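Local coordinates for protein Pre-mRNA-processing-splicing factor 8 (Cryptococcus neoformans var. grubii serotype A, PDB 6MX6) that probably excises itself from the spliceosomal factor Prp8 by protein splicing, as an intein that joins the host segments flanking it, at residues E48-R53 against I145-E150; L63-N68 against V101-F106. All coordinates share one frame; numbering follows the deposited sequence.

Strands 52-56 and 63-65, neighbours in an antiparallel sheet of the Hint fold, tie the two contacts together; Tyr52 N and Cys65 O, 2.8 Å apart, probably share a hydrogen bond across them. Contact 1 lies at the surface, where strand 52-56 pairs with strand 139-147 among glutamates and arginines, so ion pairing, backbone bonds and ordered water carry it. Contact 2 sits closer to the middle of the chain and is partly buried: a loop after strand 63-65 meets the start of helix 103-108 through one His-carboxylate bond, a weak backbone bond and a small apolar patch. Tyr52 serves both, touching Leu147 in contact 1 and His67 and Val103 of contact 2.

Contact 1: residues E48-R53 against I145-E150; sequences EERLYR and IELEEE
Ile145 lies beside Tyr52 at the inner end of an antiparallel strand pairing, its CG1 4.2 Å from ring atom CD2; beyond it Phe106 and Val107 of helix 103-108 pack on the isoleucine. Glu146 forms the hydrogen-bonded pair with Arg53, each N donating to the other's O. Leu147 faces Tyr52 in the next, non-hydrogen-bonded pair. With CG anti to the backbone N (chi1 178°), Leu147 sets CD1 over one face of the phenol, 3.9 Å from the ring centroid and displaced toward the CE1-CZ side of the rim, a CH-pi contact. Its other methyl, CD2, covers a face of the Arg50 guanidinium.

Glu148 N donates to Leu51 O at 2.8 Å. Its carbonyl O takes a nearly straight bond from Arg50 NE (2.8 Å, 175°), in the guanidinium plane. Arg53 grips the Glu148 carboxylate side-on in a salt bridge: NE at 2.9 Å and NH2 at 2.8 Å both meet OE2, from the same side of the carboxylate plane, which is turned 47° from the guanidinium. Glu149 O lies over the Arg50 face opposite Leu147 CD2. A water accepts from Leu51 N and donates to Glu148 OE1 and Glu150 O.

Arg53 also pairs with Asp62 through NH1, so one arginine is set between two acids and probably offsets part of their mutual repulsion.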
ATOM      1  N   GLU A  48      -7.605  -7.069 -14.074  1.00 17.35           N
ATOM      2  CA  GLU A  48      -7.854  -5.761 -14.667  1.00 17.89           C
ATOM      3  C   GLU A  48      -9.199  -5.250 -14.182  1.00 23.01           C
ATOM      4  O   GLU A  48     -10.211  -5.933 -14.356  1.00 21.67           O
ATOM      5  CB  GLU A  48      -7.841  -5.840 -16.196  1.00 24.81           C
ATOM      6  CG  GLU A  48      -8.137  -4.517 -16.863  1.00 31.10           C
ATOM      7  CD  GLU A  48      -7.732  -4.484 -18.325  1.00 45.83           C
ATOM      8  OE1 GLU A  48      -7.206  -5.500 -18.828  1.00 42.99           O
ATOM      9  OE2 GLU A  48      -7.940  -3.434 -18.969  1.00 55.46           O
ATOM     10  N   GLU A  49      -9.219  -4.055 -13.593  1.00 16.60           N
ATOM     11  CA  GLU A  49     -10.491  -3.521 -13.116  1.00 19.52           C
ATOM     12  C   GLU A  49     -10.328  -2.043 -12.804  1.00 17.03           C
ATOM     13  O   GLU A  49      -9.219  -1.505 -12.813  1.00 15.28           O
ATOM     14  CB  GLU A  49     -11.002  -4.273 -11.881  1.00 21.47           C
ATOM     15  CG  GLU A  49     -10.139  -4.118 -10.650  1.00 23.86           C
ATOM     16  CD  GLU A  49     -10.469  -5.147  -9.585  1.00 38.62           C
ATOM     17  OE1 GLU A  49     -10.873  -4.752  -8.466  1.00 34.45           O
ATOM     18  OE2 GLU A  49     -10.335  -6.355  -9.876  1.00 46.57           O
ATOM     19  N   ARG A  50     -11.457  -1.390 -12.537  1.00 16.57           N
ATOM     20  CA  ARG A  50     -11.416  -0.002 -12.091  1.00 14.77           C
ATOM     21  C   ARG A  50     -10.841   0.064 -10.685  1.00 15.06           C
ATOM     22  O   ARG A  50     -11.410  -0.501  -9.749  1.00 18.14           O
ATOM     23  CB  ARG A  50     -12.815   0.610 -12.133  1.00 16.12           C
ATOM     24  CG  ARG A  50     -13.300   0.823 -13.551  1.00 20.60           C
ATOM     25  CD  ARG A  50     -14.777   1.143 -13.588  1.00 14.24           C
ATOM     26  NE  ARG A  50     -15.035   2.515 -13.149  1.00 16.50           N
ATOM     27  CZ  ARG A  50     -16.229   3.097 -13.189  1.00 16.92           C
ATOM     28  NH1 ARG A  50     -17.276   2.440 -13.663  1.00 16.19           N
ATOM     29  NH2 ARG A  50     -16.367   4.349 -12.774  1.00 19.42           N
ATOM     30  N   LEU A  51      -9.725   0.769 -10.532  1.00 13.25           N
ATOM     31  CA  LEU A  51      -9.019   0.841  -9.262  1.00 11.68           C
ATOM     32  C   LEU A  51      -9.372   2.132  -8.530  1.00 14.46           C
ATOM     33  O   LEU A  51     -10.001   3.039  -9.076  1.00 18.27           O
ATOM     34  CB  LEU A  51      -7.508   0.754  -9.493  1.00 15.49           C
ATOM     35  CG  LEU A  51      -7.059  -0.473 -10.291  1.00 18.78           C
ATOM     36  CD1 LEU A  51      -5.538  -0.453 -10.497  1.00 17.64           C
ATOM     37  CD2 LEU A  51      -7.484  -1.725  -9.551  1.00 21.29           C
ATOM     38  N   TYR A  52      -8.940   2.210  -7.279  1.00 13.47           N
ATOM     39  CA  TYR A  52      -9.066   3.421  -6.487  1.00 12.84           C
ATOM     40  C   TYR A  52      -7.729   4.139  -6.477  1.00 16.66           C
ATOM     41  O   TYR A  52      -6.691   3.507  -6.266  1.00 14.76           O
ATOM     42  CB  TYR A  52      -9.486   3.104  -5.055  1.00 14.29           C
ATOM     43  CG  TYR A  52     -10.957   2.829  -4.971  1.00 15.01           C
ATOM     44  CD1 TYR A  52     -11.463   1.568  -5.251  1.00 19.35           C
ATOM     45  CD2 TYR A  52     -11.839   3.839  -4.660  1.00 17.81           C
ATOM     46  CE1 TYR A  52     -12.823   1.322  -5.196  1.00 19.82           C
ATOM     47  CE2 TYR A  52     -13.196   3.609  -4.600  1.00 18.20           C
ATOM     48  CZ  TYR A  52     -13.682   2.352  -4.864  1.00 18.23           C
ATOM     49  OH  TYR A  52     -15.035   2.145  -4.800  1.00 29.71           O
ATOM     50  N   ARG A  53      -7.768   5.452  -6.701  1.00 14.43           N
ATOM     51  CA  ARG A  53      -6.589   6.309  -6.629  1.00 12.61           C
ATOM     52  C   ARG A  53      -6.614   7.064  -5.306  1.00 16.28           C
ATOM     53  O   ARG A  53      -7.586   7.769  -5.005  1.00 14.08           O
ATOM     54  CB  ARG A  53      -6.552   7.287  -7.807  1.00 13.94           C
ATOM     55  CG  ARG A  53      -5.355   8.251  -7.765  1.00 16.18           C
ATOM     56  CD  ARG A  53      -5.280   9.134  -9.001  1.00 19.17           C
ATOM     57  NE  ARG A  53      -5.146   8.307 -10.195  1.00 19.16           N
ATOM     58  CZ  ARG A  53      -3.985   7.904 -10.696  1.00 21.90           C
ATOM     59  NH1 ARG A  53      -2.842   8.291 -10.134  1.00 17.68           N
ATOM     60  NH2 ARG A  53      -3.963   7.120 -11.774  1.00 24.61           N
ATOM     61  N   ILE A 145      -9.603  10.085  -2.210  1.00 15.18           N
ATOM     62  CA  ILE A 145      -9.618   8.688  -2.618  1.00 16.38           C
ATOM     63  C   ILE A 145     -10.808   8.531  -3.549  1.00 22.99           C
ATOM     64  O   ILE A 145     -11.938   8.870  -3.179  1.00 22.86           O
ATOM     65  CB  ILE A 145      -9.687   7.710  -1.423  1.00 20.32           C
ATOM     66  CG1 ILE A 145      -9.688   6.256  -1.917  1.00 20.38           C
ATOM     67  CG2 ILE A 145     -10.882   8.008  -0.514  1.00 29.66           C
ATOM     68  CD1 ILE A 145      -9.342   5.231  -0.832  1.00 25.10           C
ATOM     69  N   GLU A 146     -10.547   8.116  -4.783  1.00 15.57           N
ATOM     70  CA  GLU A 146     -11.606   8.141  -5.786  1.00 17.84           C
ATOM     71  C   GLU A 146     -11.535   6.909  -6.664  1.00 16.78           C
ATOM     72  O   GLU A 146     -10.448   6.451  -7.002  1.00 15.46           O
ATOM     73  CB  GLU A 146     -11.514   9.388  -6.679  1.00 28.08           C
ATOM     74  CG  GLU A 146     -11.703  10.736  -5.969  1.00 25.51           C
ATOM     75  CD  GLU A 146     -13.127  10.947  -5.464  1.00 42.83           C
ATOM     76  OE1 GLU A 146     -14.037  10.193  -5.873  1.00 41.18           O
ATOM     77  OE2 GLU A 146     -13.337  11.877  -4.659  1.00 44.92           O
ATOM     78  N   LEU A 147     -12.698   6.402  -7.067  1.00 14.91           N
ATOM     79  CA  LEU A 147     -12.735   5.308  -8.026  1.00 14.76           C
ATOM     80  C   LEU A 147     -12.387   5.831  -9.412  1.00 20.05           C
ATOM     81  O   LEU A 147     -12.915   6.860  -9.848  1.00 19.23           O
ATOM     82  CB  LEU A 147     -14.123   4.662  -8.034  1.00 17.66           C
ATOM     83  CG  LEU A 147     -14.356   3.520  -9.028  1.00 16.83           C
ATOM     84  CD1 LEU A 147     -13.643   2.259  -8.585  1.00 18.88           C
ATOM     85  CD2 LEU A 147     -15.849   3.260  -9.185  1.00 19.81           C
ATOM     86  N   GLU A 148     -11.488   5.136 -10.101  1.00 14.23           N
ATOM     87  CA  GLU A 148     -11.111   5.537 -11.448  1.00 16.64           C
ATOM     88  C   GLU A 148     -12.168   5.118 -12.459  1.00 20.23           C
ATOM     89  O   GLU A 148     -12.884   4.131 -12.274  1.00 16.40           O
ATOM     90  CB  GLU A 148      -9.765   4.940 -11.823  1.00 19.42           C
ATOM     91  CG  GLU A 148      -8.647   5.491 -10.996  1.00 19.02           C
ATOM     92  CD  GLU A 148      -7.354   5.433 -11.738  1.00 32.08           C
ATOM     93  OE1 GLU A 148      -7.042   4.334 -12.241  1.00 24.88           O
ATOM     94  OE2 GLU A 148      -6.669   6.476 -11.837  1.00 32.01           O
ATOM     95  N   GLU A 149     -12.267   5.883 -13.543  1.00 21.08           N
ATOM     96  CA  GLU A 149     -13.387   5.686 -14.452  1.00 20.44           C
ATOM     97  C   GLU A 149     -13.134   4.635 -15.525  1.00 19.15           C
ATOM     98  O   GLU A 149     -14.070   4.291 -16.254  1.00 19.87           O
ATOM     99  CB  GLU A 149     -13.764   7.002 -15.125  1.00 34.27           C
ATOM    100  CG  GLU A 149     -12.711   7.532 -16.048  1.00 33.71           C
ATOM    101  CD  GLU A 149     -13.134   8.842 -16.661  1.00 46.84           C
ATOM    102  OE1 GLU A 149     -14.210   8.885 -17.308  1.00 46.33           O
ATOM    103  OE2 GLU A 149     -12.400   9.831 -16.462  1.00 31.82           O
ATOM    104  N   GLU A 150     -11.914   4.125 -15.646  1.00 18.59           N
ATOM    105  CA  GLU A 150     -11.618   3.079 -16.618  1.00 19.42           C
ATOM    106  C   GLU A 150     -10.757   2.015 -15.971  1.00 20.65           C
ATOM    107  O   GLU A 150      -9.950   2.317 -15.081  1.00 18.36           O
ATOM    108  CB  GLU A 150     -10.903   3.648 -17.858  1.00 16.96           C
ATOM    109  CG  GLU A 150     -11.781   4.540 -18.730  1.00 21.01           C
ATOM    110  CD  GLU A 150     -12.706   3.772 -19.686  1.00 31.61           C
ATOM    111  OE1 GLU A 150     -12.957   2.557 -19.491  1.00 27.08           O
ATOM    112  OE2 GLU A 150     -13.199   4.403 -20.646  1.00 28.76           O
TER
HETATM  113  O   HOH W   1     -15.289   6.754 -11.765  1.00 25.96           O
HETATM  114  O   HOH W   2      -8.281   1.974 -12.886  1.00 17.59           O

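Contact 2: residues L63-N68 against V101-F106; sequences LVCTHN and VTVDDF
In the block B loop of the intein, where Thr66 appears from sequence to open the family's TxxH motif, His67 meets Asp104 in the first turn of helix 103-108; His67 directly follows the threonine and is not the motif's histidine. The two side chains run side by side and point the same way. His67 ND1 donates to Asp104 OD2 at 2.7 Å, almost straight (169°) and in the plane of the imidazole. The acid is met on its syn side but from well out of its plane, the two flat groups being turned 40° to each other. His67 holds CG between its backbone N and carbonyl carbon (chi1 66°), a position from which ND1 can face the acid. Glu49 also touches this ring, and Tyr52 packs against the histidine's CB.

A second link joins the same two residues: Asp104 N reaches His67 O at 2.9 Å, a weak, bent bond. Beneath it Val103 packs its CB 3.4 Å from His67 O, while its CG2 lies 3.6 Å from Cys65 SG. Leu71 and Tyr52 cover more of this valine.

The helix is capped by Thr102, whose OG1 accepts from Asp105 N at 3.2 Å. Within the loop, Thr66 OG1 donates to Asn68 OD1 at 2.9 Å, and that oxygen sits above one face of the His67 ring, toward its rim. Thr66 OG1 is also bonded to the N of Cys5, probably the first residue of the intein, consistent with the role of the block B threonine at the N-terminal splice junction in this family.

The ND1 bond should limit rotation of the imidazole, with the backbone bond a weak second link. The nearby helix N-terminus would be expected to favour negative charge on the carboxylate.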
ATOM      1  N   LEU A  63      -1.098   6.321  -4.654  1.00 16.10           N
ATOM      2  CA  LEU A  63      -1.226   4.873  -4.501  1.00 16.31           C
ATOM      3  C   LEU A  63      -2.495   4.426  -5.214  1.00 17.33           C
ATOM      4  O   LEU A  63      -3.577   4.929  -4.913  1.00 16.17           O
ATOM      5  CB  LEU A  63      -1.280   4.480  -3.025  1.00 18.36           C
ATOM      6  CG  LEU A  63      -1.438   2.987  -2.740  1.00 23.45           C
ATOM      7  CD1 LEU A  63      -0.203   2.226  -3.258  1.00 19.72           C
ATOM      8  CD2 LEU A  63      -1.660   2.748  -1.255  1.00 25.87           C
ATOM      9  N   VAL A  64      -2.381   3.486  -6.152  1.00 13.19           N
ATOM     10  CA  VAL A  64      -3.543   3.062  -6.934  1.00 12.51           C
ATOM     11  C   VAL A  64      -3.730   1.567  -6.719  1.00 17.55           C
ATOM     12  O   VAL A  64      -2.802   0.789  -6.954  1.00 14.34           O
ATOM     13  CB  VAL A  64      -3.391   3.395  -8.428  1.00 16.57           C
ATOM     14  CG1 VAL A  64      -4.649   3.023  -9.176  1.00 17.04           C
ATOM     15  CG2 VAL A  64      -3.083   4.885  -8.625  1.00 18.90           C
ATOM     16  N   CYS A  65      -4.918   1.166  -6.266  1.00 17.43           N
ATOM     17  CA  CYS A  65      -5.077  -0.207  -5.795  1.00 17.97           C
ATOM     18  C   CYS A  65      -6.529  -0.672  -5.864  1.00 20.00           C
ATOM     19  O   CYS A  65      -7.454   0.114  -6.054  1.00 14.80           O
ATOM     20  CB  CYS A  65      -4.519  -0.337  -4.385  1.00 17.40           C
ATOM     21  SG  CYS A  65      -5.398   0.685  -3.191  1.00 27.76           S
ATOM     22  N   THR A  66      -6.727  -1.977  -5.696  1.00 15.82           N
ATOM     23  CA  THR A  66      -8.065  -2.540  -5.827  1.00 16.59           C
ATOM     24  C   THR A  66      -8.935  -2.204  -4.621  1.00 17.07           C
ATOM     25  O   THR A  66      -8.452  -1.845  -3.542  1.00 17.29           O
ATOM     26  CB  THR A  66      -8.025  -4.066  -5.973  1.00 19.04           C
ATOM     27  OG1 THR A  66      -7.303  -4.616  -4.865  1.00 19.26           O
ATOM     28  CG2 THR A  66      -7.376  -4.462  -7.275  1.00 20.28           C
ATOM     29  N   HIS A  67     -10.248  -2.382  -4.810  1.00 19.46           N
ATOM     30  CA  HIS A  67     -11.205  -2.070  -3.756  1.00 16.78           C
ATOM     31  C   HIS A  67     -11.008  -2.945  -2.523  1.00 20.82           C
ATOM     32  O   HIS A  67     -11.329  -2.522  -1.410  1.00 23.52           O
ATOM     33  CB  HIS A  67     -12.636  -2.225  -4.282  1.00 25.02           C
ATOM     34  CG  HIS A  67     -12.999  -3.636  -4.627  1.00 27.23           C
ATOM     35  ND1 HIS A  67     -13.753  -4.433  -3.792  1.00 33.95           N
ATOM     36  CD2 HIS A  67     -12.703  -4.396  -5.708  1.00 28.21           C
ATOM     37  CE1 HIS A  67     -13.909  -5.622  -4.345  1.00 31.97           C
ATOM     38  NE2 HIS A  67     -13.282  -5.627  -5.509  1.00 33.27           N
ATOM     39  N   ASN A  68     -10.491  -4.159  -2.686  1.00 21.97           N
ATOM     40  CA  ASN A  68     -10.294  -5.032  -1.535  1.00 23.55           C
ATOM     41  C   ASN A  68      -8.880  -4.965  -0.982  1.00 30.15           C
ATOM     42  O   ASN A  68      -8.555  -5.700  -0.042  1.00 25.42           O
ATOM     43  CB  ASN A  68     -10.645  -6.489  -1.886  1.00 26.63           C
ATOM     44  CG  ASN A  68      -9.859  -7.015  -3.061  1.00 35.55           C
ATOM     45  OD1 ASN A  68      -9.461  -6.263  -3.944  1.00 32.11           O
ATOM     46  ND2 ASN A  68      -9.638  -8.324  -3.085  1.00 47.13           N
ATOM     47  N   VAL A 101      -7.199  -1.608   7.238  1.00 27.70           N
ATOM     48  CA  VAL A 101      -8.565  -1.381   6.769  1.00 22.15           C
ATOM     49  C   VAL A 101      -8.608  -1.528   5.255  1.00 27.72           C
ATOM     50  O   VAL A 101      -7.726  -1.033   4.550  1.00 22.70           O
ATOM     51  CB  VAL A 101      -9.097  -0.004   7.215  1.00 24.92           C
ATOM     52  CG1 VAL A 101      -8.180   1.102   6.739  1.00 28.77           C
ATOM     53  CG2 VAL A 101     -10.519   0.212   6.723  1.00 29.38           C
ATOM     54  N   THR A 102      -9.619  -2.232   4.749  1.00 22.94           N
ATOM     55  CA  THR A 102      -9.719  -2.363   3.305  1.00 21.47           C
ATOM     56  C   THR A 102     -10.106  -1.025   2.688  1.00 22.71           C
ATOM     57  O   THR A 102     -10.719  -0.169   3.335  1.00 20.55           O
ATOM     58  CB  THR A 102     -10.742  -3.429   2.909  1.00 28.20           C
ATOM     59  OG1 THR A 102     -12.063  -2.983   3.245  1.00 24.41           O
ATOM     60  CG2 THR A 102     -10.435  -4.762   3.599  1.00 25.91           C
ATOM     61  N   VAL A 103      -9.728  -0.850   1.419  1.00 21.24           N
ATOM     62  CA  VAL A 103     -10.105   0.352   0.685  1.00 22.66           C
ATOM     63  C   VAL A 103     -11.623   0.516   0.667  1.00 22.62           C
ATOM     64  O   VAL A 103     -12.134   1.626   0.820  1.00 24.40           O
ATOM     65  CB  VAL A 103      -9.504   0.323  -0.737  1.00 17.38           C
ATOM     66  CG1 VAL A 103     -10.194   1.326  -1.634  1.00 25.01           C
ATOM     67  CG2 VAL A 103      -7.987   0.585  -0.701  1.00 20.48           C
ATOM     68  N   ASP A 104     -12.372  -0.582   0.508  1.00 17.30           N
ATOM     69  CA  ASP A 104     -13.837  -0.479   0.475  1.00 20.93           C
ATOM     70  C   ASP A 104     -14.381   0.141   1.762  1.00 28.30           C
ATOM     71  O   ASP A 104     -15.194   1.087   1.735  1.00 27.97           O
ATOM     72  CB  ASP A 104     -14.454  -1.863   0.265  1.00 28.68           C
ATOM     73  CG  ASP A 104     -14.708  -2.184  -1.191  1.00 44.92           C
ATOM     74  OD1 ASP A 104     -14.798  -1.242  -2.017  1.00 38.69           O
ATOM     75  OD2 ASP A 104     -14.818  -3.391  -1.509  1.00 36.49           O
ATOM     76  N   ASP A 105     -13.922  -0.380   2.904  1.00 24.98           N
ATOM     77  CA  ASP A 105     -14.411   0.080   4.195  1.00 22.07           C
ATOM     78  C   ASP A 105     -13.971   1.506   4.472  1.00 25.95           C
ATOM     79  O   ASP A 105     -14.737   2.299   5.033  1.00 27.77           O
ATOM     80  CB  ASP A 105     -13.925  -0.853   5.304  1.00 32.17           C
ATOM     81  CG  ASP A 105     -14.638  -2.202   5.295  1.00 42.87           C
ATOM     82  OD1 ASP A 105     -15.789  -2.275   4.816  1.00 35.19           O
ATOM     83  OD2 ASP A 105     -14.051  -3.189   5.790  1.00 39.55           O
ATOM     84  N   PHE A 106     -12.740   1.852   4.087  1.00 21.61           N
ATOM     85  CA  PHE A 106     -12.249   3.208   4.297  1.00 20.80           C
ATOM     86  C   PHE A 106     -13.021   4.207   3.450  1.00 20.59           C
ATOM     87  O   PHE A 106     -13.421   5.271   3.932  1.00 21.77           O
ATOM     88  CB  PHE A 106     -10.758   3.273   3.975  1.00 21.44           C
ATOM     89  CG  PHE A 106     -10.152   4.616   4.232  1.00 24.62           C
ATOM     90  CD1 PHE A 106      -9.758   4.974   5.511  1.00 27.00           C
ATOM     91  CD2 PHE A 106      -9.980   5.520   3.198  1.00 23.40           C
ATOM     92  CE1 PHE A 106      -9.190   6.207   5.753  1.00 25.35           C
ATOM     93  CE2 PHE A 106      -9.422   6.759   3.438  1.00 31.51           C
ATOM     94  CZ  PHE A 106      -9.028   7.100   4.718  1.00 26.16           C
TER